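Local atomic coordinates of putative transcriptional regulator, sugar-binding family (Arthrobacter aurescens, PDB entry 3NZE), a protein that probably binds a sugar effector and regulates transcription as a member of the SorC family of DNA-binding regulators. Residues Leu53-Ala58 and Thr76-His81; Val195-Asp200 and Pro215-Leu220; Gln219-Arg224 and Leu243-Ala248. All coordinates share one frame; numbering follows the deposited sequence.

Contact 1 (Leu53-Ala58 and Thr76-His81); sequences LVDSNA and TRKMTH
Ser56 lays its CB over one face of the His81 imidazole, a CH-pi contact with 3.7 Å from CB to the ring centroid, set off toward the CD2 and NE2 side. The Ser56 hydroxyl stands beside its own backbone N (chi1 -64°), and there OG takes a nearly straight hydrogen bond from His81 N at 2.9 Å. A serine suits this place because its short side chain can serve as an acceptor for a backbone N-H while its CB still packs on the ring. One residue on, Asn57 N donates to His81 O at 2.9 Å, so both backbone polar groups of His81 are gripped by consecutive residues. The amide of Asn57 stands almost perpendicular to the imidazole plane, with OD1 3.5 Å from His81 CE1.

At the other end, the long, extended chain of Lys78 lets NZ reach two carbonyls, Val54 O by a hydrogen bond of 2.7 Å and Gly51 O as a second acceptor. Asp55 OD1 lies 4.5 Å from Lys78 NZ, beyond a salt bridge, though the opposite charges probably attract. Between these polar ends Thr80 packs CG2 against the Asp55 carbonyl, while its OG1 bonds to Tyr113 O. The two segments run in nearly the same direction, leading into strands 59-62 and 84-87, parallel neighbours joined through helix 66-73 in a beta-alpha-beta unit, consistent with a Rossmann-like fold.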
loop_
_atom_site.group_PDB
_atom_site.type_symbol
_atom_site.label_atom_id
_atom_site.label_comp_id
_atom_site.label_asym_id
_atom_site.label_seq_id
_atom_site.Cartn_x
_atom_site.Cartn_y
_atom_site.Cartn_z
ATOM N N LEU A 53 -3.368 -5.797 -15.484
ATOM C CA LEU A 53 -1.938 -5.720 -15.185
ATOM C C LEU A 53 -1.413 -7.015 -14.590
ATOM O O LEU A 53 -0.207 -7.168 -14.394
ATOM C CB LEU A 53 -1.638 -4.549 -14.243
ATOM C CG LEU A 53 -2.195 -3.201 -14.713
ATOM C CD1 LEU A 53 -1.815 -2.097 -13.747
ATOM C CD2 LEU A 53 -1.708 -2.871 -16.113
ATOM N N VAL A 54 -2.315 -7.952 -14.309
ATOM C CA VAL A 54 -1.917 -9.244 -13.770
ATOM C C VAL A 54 -1.763 -10.248 -14.907
ATOM O O VAL A 54 -2.732 -10.549 -15.605
ATOM C CB VAL A 54 -2.946 -9.781 -12.757
ATOM C CG1 VAL A 54 -2.496 -11.125 -12.211
ATOM C CG2 VAL A 54 -3.140 -8.791 -11.619
ATOM N N ASP A 55 -0.550 -10.759 -15.100
ATOM C CA ASP A 55 -0.279 -11.658 -16.225
ATOM C C ASP A 55 0.212 -13.007 -15.745
ATOM O O ASP A 55 0.406 -13.211 -14.550
ATOM C CB ASP A 55 0.794 -11.067 -17.139
ATOM C CG ASP A 55 0.354 -9.789 -17.805
ATOM O OD1 ASP A 55 -0.649 -9.819 -18.552
ATOM O OD2 ASP A 55 1.026 -8.760 -17.587
ATOM N N SER A 56 0.435 -13.924 -16.687
ATOM C CA SER A 56 1.058 -15.194 -16.344
ATOM C C SER A 56 2.565 -15.006 -16.219
ATOM O O SER A 56 3.122 -14.019 -16.715
ATOM C CB SER A 56 0.749 -16.265 -17.393
ATOM O OG SER A 56 -0.637 -16.547 -17.437
ATOM N N ASN A 57 3.214 -15.958 -15.562
ATOM C CA ASN A 57 4.660 -15.905 -15.362
ATOM C C ASN A 57 5.093 -14.620 -14.673
ATOM O O ASN A 57 6.130 -14.040 -15.009
ATOM C CB ASN A 57 5.382 -16.034 -16.705
ATOM C CG ASN A 57 5.116 -17.361 -17.374
ATOM O OD1 ASN A 57 4.323 -17.452 -18.312
ATOM N ND2 ASN A 57 5.771 -18.403 -16.888
ATOM N N ALA A 58 4.297 -14.174 -13.710
ATOM C CA ALA A 58 4.554 -12.902 -13.044
ATOM C C ALA A 58 4.615 -13.070 -11.536
ATOM O O ALA A 58 4.065 -14.016 -10.978
ATOM C CB ALA A 58 3.473 -11.892 -13.407
ATOM N N THR A 76 -11.784 -9.563 -10.054
ATOM C CA THR A 76 -12.496 -10.353 -11.053
ATOM C C THR A 76 -11.663 -11.570 -11.406
ATOM O O THR A 76 -10.470 -11.449 -11.679
ATOM C CB THR A 76 -12.743 -9.545 -12.343
ATOM O OG1 THR A 76 -13.628 -8.456 -12.066
ATOM C CG2 THR A 76 -13.359 -10.430 -13.422
ATOM N N ARG A 77 -12.277 -12.746 -11.401
ATOM C CA ARG A 77 -11.542 -13.960 -11.721
ATOM C C ARG A 77 -10.907 -13.840 -13.098
ATOM O O ARG A 77 -11.555 -13.434 -14.060
ATOM C CB ARG A 77 -12.449 -15.189 -11.660
ATOM C CG ARG A 77 -11.687 -16.505 -11.645
ATOM C CD ARG A 77 -12.632 -17.684 -11.470
ATOM N NE ARG A 77 -11.920 -18.931 -11.208
ATOM C CZ ARG A 77 -11.483 -19.755 -12.155
ATOM N NH1 ARG A 77 -10.848 -20.872 -11.823
ATOM N NH2 ARG A 77 -11.680 -19.463 -13.436
ATOM N N LYS A 78 -9.632 -14.190 -13.179
ATOM C CA LYS A 78 -8.885 -14.126 -14.421
ATOM C C LYS A 78 -7.722 -15.089 -14.294
ATOM O O LYS A 78 -6.702 -14.762 -13.696
ATOM C CB LYS A 78 -8.359 -12.711 -14.660
ATOM C CG LYS A 78 -7.443 -12.606 -15.875
ATOM C CD LYS A 78 -6.703 -11.271 -15.916
ATOM C CE LYS A 78 -5.508 -11.342 -16.852
ATOM N NZ LYS A 78 -4.891 -10.012 -17.081
HETATM N N MSE A 79 -7.881 -16.285 -14.839
HETATM C CA MSE A 79 -6.865 -17.311 -14.678
HETATM C C MSE A 79 -5.560 -16.966 -15.394
HETATM O O MSE A 79 -5.554 -16.476 -16.527
HETATM C CB MSE A 79 -7.390 -18.678 -15.119
HETATM C CG MSE A 79 -8.498 -19.218 -14.226
HETATM SE SE MSE A 79 -7.940 -19.455 -12.366
HETATM C CE MSE A 79 -6.516 -20.758 -12.658
ATOM N N THR A 80 -4.457 -17.208 -14.694
ATOM C CA THR A 80 -3.128 -17.078 -15.254
ATOM C C THR A 80 -2.438 -18.388 -14.953
ATOM O O THR A 80 -2.999 -19.242 -14.261
ATOM C CB THR A 80 -2.337 -15.933 -14.579
ATOM O OG1 THR A 80 -2.112 -16.251 -13.197
ATOM C CG2 THR A 80 -3.094 -14.605 -14.687
ATOM N N HIS A 81 -1.227 -18.563 -15.463
ATOM C CA HIS A 81 -0.421 -19.707 -15.053
ATOM C C HIS A 81 0.971 -19.254 -14.657
ATOM O O HIS A 81 1.457 -18.236 -15.148
ATOM C CB HIS A 81 -0.327 -20.746 -16.169
ATOM C CG HIS A 81 0.262 -20.215 -17.438
ATOM N ND1 HIS A 81 1.580 -20.413 -17.787
ATOM C CD2 HIS A 81 -0.288 -19.487 -18.439
ATOM C CE1 HIS A 81 1.818 -19.831 -18.949
ATOM N NE2 HIS A 81 0.699 -19.265 -19.368
#

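Contact 2 (Val195-Asp200 and Pro215-Leu220)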
loop_
_atom_site.group_PDB
_atom_site.type_symbol
_atom_site.label_atom_id
_atom_site.label_comp_id
_atom_site.label_asym_id
_atom_site.label_seq_id
_atom_site.Cartn_x
_atom_site.Cartn_y
_atom_site.Cartn_z
ATOM N N VAL A 195 6.833 1.046 5.638
ATOM C CA VAL A 195 8.062 1.824 5.497
ATOM C C VAL A 195 7.692 3.300 5.372
ATOM O O VAL A 195 6.989 3.698 4.443
ATOM C CB VAL A 195 8.908 1.402 4.276
ATOM C CG1 VAL A 195 10.241 2.170 4.241
ATOM C CG2 VAL A 195 9.173 -0.098 4.287
ATOM N N PHE A 196 8.156 4.098 6.320
ATOM C CA PHE A 196 7.710 5.478 6.470
ATOM C C PHE A 196 8.492 6.473 5.628
ATOM O O PHE A 196 9.644 6.221 5.246
ATOM C CB PHE A 196 7.796 5.867 7.944
ATOM C CG PHE A 196 6.912 5.031 8.831
ATOM C CD1 PHE A 196 5.641 5.466 9.152
ATOM C CD2 PHE A 196 7.347 3.805 9.316
ATOM C CE1 PHE A 196 4.804 4.692 9.953
ATOM C CE2 PHE A 196 6.522 3.026 10.124
ATOM C CZ PHE A 196 5.248 3.475 10.440
ATOM N N PHE A 197 7.853 7.605 5.336
ATOM C CA PHE A 197 8.501 8.682 4.579
ATOM C C PHE A 197 8.060 10.057 5.077
ATOM O O PHE A 197 7.045 10.177 5.772
ATOM C CB PHE A 197 8.171 8.543 3.100
ATOM C CG PHE A 197 6.716 8.305 2.833
ATOM C CD1 PHE A 197 5.792 9.327 2.987
ATOM C CD2 PHE A 197 6.263 7.045 2.459
ATOM C CE1 PHE A 197 4.440 9.116 2.745
ATOM C CE2 PHE A 197 4.910 6.815 2.224
ATOM C CZ PHE A 197 3.995 7.861 2.368
ATOM N N ARG A 198 8.827 11.087 4.711
ATOM C CA ARG A 198 8.536 12.476 5.082
ATOM C C ARG A 198 7.717 13.160 3.987
ATOM O O ARG A 198 7.429 12.559 2.954
ATOM C CB ARG A 198 9.840 13.255 5.331
ATOM C CG ARG A 198 10.741 12.626 6.401
ATOM C CD ARG A 198 11.983 13.495 6.655
ATOM N NE ARG A 198 12.905 12.887 7.613
ATOM C CZ ARG A 198 13.809 11.960 7.305
ATOM N NH1 ARG A 198 13.928 11.523 6.054
ATOM N NH2 ARG A 198 14.602 11.469 8.250
ATOM N N SER A 199 7.346 14.419 4.201
ATOM C CA SER A 199 6.528 15.130 3.217
ATOM C C SER A 199 7.225 15.242 1.864
ATOM O O SER A 199 6.566 15.254 0.823
ATOM C CB SER A 199 6.128 16.522 3.723
ATOM O OG SER A 199 7.264 17.344 3.938
ATOM N N ASP A 200 8.552 15.316 1.883
ATOM C CA ASP A 200 9.325 15.430 0.649
ATOM C C ASP A 200 9.634 14.065 0.042
ATOM O O ASP A 200 10.381 13.970 -0.937
ATOM C CB ASP A 200 10.627 16.213 0.887
ATOM C CG ASP A 200 11.619 15.460 1.768
ATOM O OD1 ASP A 200 11.256 14.391 2.314
ATOM O OD2 ASP A 200 12.771 15.936 1.907
ATOM N N PRO A 215 9.461 -3.675 1.944
ATOM C CA PRO A 215 10.514 -3.376 0.960
ATOM C C PRO A 215 10.939 -1.916 1.030
ATOM O O PRO A 215 10.126 -1.051 1.364
ATOM C CB PRO A 215 9.821 -3.624 -0.392
ATOM C CG PRO A 215 8.556 -4.362 -0.070
ATOM C CD PRO A 215 8.164 -3.930 1.300
ATOM N N SER A 216 12.191 -1.632 0.692
ATOM C CA SER A 216 12.647 -0.246 0.682
ATOM C C SER A 216 11.946 0.500 -0.427
ATOM O O SER A 216 11.480 -0.093 -1.404
ATOM C CB SER A 216 14.158 -0.142 0.476
ATOM O OG SER A 216 14.514 -0.545 -0.836
ATOM N N HIS A 217 11.882 1.814 -0.282
ATOM C CA HIS A 217 11.313 2.640 -1.333
ATOM C C HIS A 217 12.155 2.550 -2.607
ATOM O O HIS A 217 11.607 2.537 -3.706
ATOM C CB HIS A 217 11.112 4.073 -0.839
ATOM C CG HIS A 217 10.123 4.169 0.286
ATOM N ND1 HIS A 217 10.019 5.270 1.106
ATOM C CD2 HIS A 217 9.199 3.281 0.730
ATOM C CE1 HIS A 217 9.070 5.063 2.005
ATOM N NE2 HIS A 217 8.557 3.862 1.798
ATOM N N GLU A 218 13.475 2.436 -2.457
ATOM C CA GLU A 218 14.349 2.229 -3.608
ATOM C C GLU A 218 13.959 0.978 -4.400
ATOM O O GLU A 218 13.887 1.001 -5.628
ATOM C CB GLU A 218 15.829 2.168 -3.197
ATOM C CG GLU A 218 16.769 1.990 -4.388
ATOM C CD GLU A 218 18.225 1.810 -3.987
ATOM O OE1 GLU A 218 18.526 1.831 -2.772
ATOM O OE2 GLU A 218 19.072 1.641 -4.892
ATOM N N GLN A 219 13.696 -0.116 -3.696
ATOM C CA GLN A 219 13.237 -1.327 -4.363
ATOM C C GLN A 219 11.894 -1.131 -5.065
ATOM O O GLN A 219 11.720 -1.560 -6.204
ATOM C CB GLN A 219 13.161 -2.492 -3.376
ATOM C CG GLN A 219 12.753 -3.795 -4.035
ATOM C CD GLN A 219 12.801 -4.968 -3.072
ATOM O OE1 GLN A 219 13.878 -5.439 -2.700
ATOM N NE2 GLN A 219 11.631 -5.445 -2.665
ATOM N N LEU A 220 10.938 -0.487 -4.393
ATOM C CA LEU A 220 9.652 -0.207 -5.020
ATOM C C LEU A 220 9.807 0.580 -6.306
ATOM O O LEU A 220 9.144 0.302 -7.304
ATOM C CB LEU A 220 8.746 0.590 -4.088
ATOM C CG LEU A 220 7.965 -0.165 -3.030
ATOM C CD1 LEU A 220 6.965 0.792 -2.410
ATOM C CD2 LEU A 220 7.259 -1.370 -3.642
#
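Strand 195-198 faces the beginning of helix 217-221, the backbones coming closest at Val195 and Ser216, whose CA atoms are 7.0 Å apart. His217, in the first turn of the helix, makes the link to the strand. Its CG lies anti to the carbonyl carbon (chi1 -64°), and the ring reaches the strand with NE2 donating to Val195 O at 3.1 Å. The bond is bent, 136° at the hydrogen: the oxygen lies close to the imidazole plane, but the nitrogen stands well above the plane of the carbonyl. Histidine suits the place because one flat side chain offers an N-H at its edge and a face on which a methyl can pack. That face receives Val195 CG1, 3.8 Å from the ring centroid, as the two side chains meet tip to tip. The other methyl of Val195, CG2, presses on Pro215 O at 3.2 Å, so the two methyls of the branched residue touch different partners, the imidazole and a backbone carbonyl. Phe197 approaches the imidazole at CE1, next to NE2, its CD2 3.5 Å from His217 CE1, which lies at the edge of the phenyl ring and near its plane; the ring planes are tilted 52° apart.

Ser216 is the N-cap of the helix, its OG accepting from Gln219 N at 3.0 Å, a bond that caps a first-turn amide, which has no preceding turn to bond to. Around the contact, strand 195-198 pairs antiparallel with strand 188-192, where Phe197 touches Val189 and Leu220 reaches Val192 from the helix, while Gln219 packs on helix 139-149.

Contact 3 (Gln219-Arg224 and Leu243-Ala248); sequences QLRQVR and LAAGLA
Arg221 supplies the polar bond of this contact: NH1 donates to Ala245 O at 2.8 Å, with an N-H...O angle of 148°. The nitrogen lies in the plane of that carbonyl, on a lone pair, while the oxygen is tilted a little from the guanidinium plane. The arginine chain bends at chi3 (-72°), which turns NE back from an extended course, and its methylenes run close to the same backbone, Arg221 CD 3.3 Å from Ala245 O and CG 3.7 Å from Gly246 O. A long residue with an apolar stem and a charged end suits an exposed site beside carbonyls at a helix end, where the negative pole of the helix would probably favour a positive charge.

The carbonyl belongs to a Schellman motif that closes helix 236-244. Gly246 leaves the helix with a phi of 69°, a conformation glycine adopts readily, and Gly246 N bonds back to Leu243 O. The chain then turns towards strand 250-254, and Arg226, from strand 225-230, bonds Gly246 O and Leu247 O and, across the contact, Val223 O.

Apolar packing forms the buried side. Leu220 CD1 meets Leu247 CD2 at 4.3 Å, and both leucines also touch Val192 of strand 188-192. Leu247 CD2 lies 4.0 Å from Arg221 NH1 as well, and the small CB of Ala245 is 4.1 Å from that nitrogen.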
loop_
_atom_site.group_PDB
_atom_site.type_symbol
_atom_site.label_atom_id
_atom_site.label_comp_id
_atom_site.label_asym_id
_atom_site.label_seq_id
_atom_site.Cartn_x
_atom_site.Cartn_y
_atom_site.Cartn_z
ATOM N N GLN A 219 13.696 -0.116 -3.696
ATOM C CA GLN A 219 13.237 -1.327 -4.363
ATOM C C GLN A 219 11.894 -1.131 -5.065
ATOM O O GLN A 219 11.720 -1.560 -6.204
ATOM C CB GLN A 219 13.161 -2.492 -3.376
ATOM C CG GLN A 219 12.753 -3.795 -4.035
ATOM C CD GLN A 219 12.801 -4.968 -3.072
ATOM O OE1 GLN A 219 13.878 -5.439 -2.700
ATOM N NE2 GLN A 219 11.631 -5.445 -2.665
ATOM N N LEU A 220 10.938 -0.487 -4.393
ATOM C CA LEU A 220 9.652 -0.207 -5.020
ATOM C C LEU A 220 9.807 0.580 -6.306
ATOM O O LEU A 220 9.144 0.302 -7.304
ATOM C CB LEU A 220 8.746 0.590 -4.088
ATOM C CG LEU A 220 7.965 -0.165 -3.030
ATOM C CD1 LEU A 220 6.965 0.792 -2.410
ATOM C CD2 LEU A 220 7.259 -1.370 -3.642
ATOM N N ARG A 221 10.674 1.584 -6.286
ATOM C CA ARG A 221 10.803 2.441 -7.451
ATOM C C ARG A 221 11.339 1.700 -8.676
ATOM O O ARG A 221 11.263 2.215 -9.781
ATOM C CB ARG A 221 11.658 3.676 -7.133
ATOM C CG ARG A 221 10.920 4.745 -6.325
ATOM C CD ARG A 221 11.743 6.039 -6.207
ATOM N NE ARG A 221 12.880 5.896 -5.304
ATOM C CZ ARG A 221 12.865 6.208 -4.010
ATOM N NH1 ARG A 221 11.770 6.700 -3.447
ATOM N NH2 ARG A 221 13.958 6.031 -3.276
ATOM N N GLN A 222 11.873 0.495 -8.480
ATOM C CA GLN A 222 12.391 -0.276 -9.610
ATOM C C GLN A 222 11.361 -1.270 -10.137
ATOM O O GLN A 222 11.598 -1.940 -11.145
ATOM C CB GLN A 222 13.677 -1.031 -9.238
ATOM C CG GLN A 222 14.631 -0.279 -8.315
ATOM C CD GLN A 222 14.976 1.109 -8.820
ATOM O OE1 GLN A 222 15.133 1.325 -10.024
ATOM N NE2 GLN A 222 15.101 2.062 -7.898
ATOM N N VAL A 223 10.233 -1.390 -9.436
ATOM C CA VAL A 223 9.190 -2.306 -9.861
ATOM C C VAL A 223 8.455 -1.664 -11.039
ATOM O O VAL A 223 8.250 -0.446 -11.071
ATOM C CB VAL A 223 8.228 -2.623 -8.711
ATOM C CG1 VAL A 223 7.063 -3.496 -9.196
ATOM C CG2 VAL A 223 8.972 -3.316 -7.589
ATOM N N ARG A 224 8.071 -2.477 -12.015
ATOM C CA ARG A 224 7.525 -1.934 -13.259
ATOM C C ARG A 224 6.231 -1.126 -13.109
ATOM O O ARG A 224 6.142 0.008 -13.582
ATOM C CB ARG A 224 7.335 -3.029 -14.298
ATOM C CG ARG A 224 7.270 -2.448 -15.692
ATOM C CD ARG A 224 6.944 -3.491 -16.721
ATOM N NE ARG A 224 5.520 -3.765 -16.746
ATOM C CZ ARG A 224 4.982 -4.875 -16.266
ATOM N NH1 ARG A 224 3.672 -5.061 -16.326
ATOM N NH2 ARG A 224 5.767 -5.800 -15.739
ATOM N N LEU A 243 3.664 10.232 -3.212
ATOM C CA LEU A 243 3.844 10.738 -4.561
ATOM C C LEU A 243 5.163 11.482 -4.670
ATOM O O LEU A 243 5.867 11.358 -5.674
ATOM C CB LEU A 243 2.671 11.637 -4.957
ATOM C CG LEU A 243 1.331 10.912 -5.156
ATOM C CD1 LEU A 243 0.194 11.900 -5.369
ATOM C CD2 LEU A 243 1.401 9.910 -6.312
ATOM N N ALA A 244 5.506 12.248 -3.634
ATOM C CA ALA A 244 6.797 12.932 -3.613
ATOM C C ALA A 244 7.933 11.920 -3.704
ATOM O O ALA A 244 8.965 12.187 -4.328
ATOM C CB ALA A 244 6.954 13.789 -2.361
ATOM N N ALA A 245 7.733 10.758 -3.091
ATOM C CA ALA A 245 8.732 9.696 -3.113
ATOM C C ALA A 245 8.729 8.920 -4.433
ATOM O O ALA A 245 9.598 8.076 -4.666
ATOM C CB ALA A 245 8.530 8.750 -1.933
ATOM N N GLY A 246 7.761 9.215 -5.295
ATOM C CA GLY A 246 7.669 8.578 -6.597
ATOM C C GLY A 246 7.310 7.109 -6.514
ATOM O O GLY A 246 7.712 6.301 -7.354
ATOM N N LEU A 247 6.553 6.750 -5.484
ATOM C CA LEU A 247 6.293 5.348 -5.233
ATOM C C LEU A 247 5.309 4.718 -6.218
ATOM O O LEU A 247 5.433 3.543 -6.527
ATOM C CB LEU A 247 5.838 5.140 -3.790
ATOM C CG LEU A 247 6.868 5.535 -2.744
ATOM C CD1 LEU A 247 6.370 5.099 -1.366
ATOM C CD2 LEU A 247 8.200 4.866 -3.054
ATOM N N ALA A 248 4.367 5.505 -6.739
ATOM C CA ALA A 248 3.278 4.966 -7.563
ATOM C C ALA A 248 3.513 5.194 -9.056
ATOM O O ALA A 248 4.160 6.160 -9.433
ATOM C CB ALA A 248 1.974 5.608 -7.162
#

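How the contacts relate
Contact 1 lies nearer the periphery, its centre about 20 Å from the chain centre, and joins two loops by polar bonds and a histidine face. Contacts 2 and 3 are buried, each centred about 11 Å from that point, their own centres about 8 Å apart. They share Gln219 and Leu220 and use the two ends of helix 217-221: contact 2 fixes its start to a strand through a histidine that bonds a carbonyl and packs on valine and phenylalanine, contact 3 its finish to another helix end through an arginine and leucines. They also touch directly, His217 CB lying 3.7 Å from Leu247 CD2. Contact 1 touches neither, its nearest atoms being about 5 Å from contact 3.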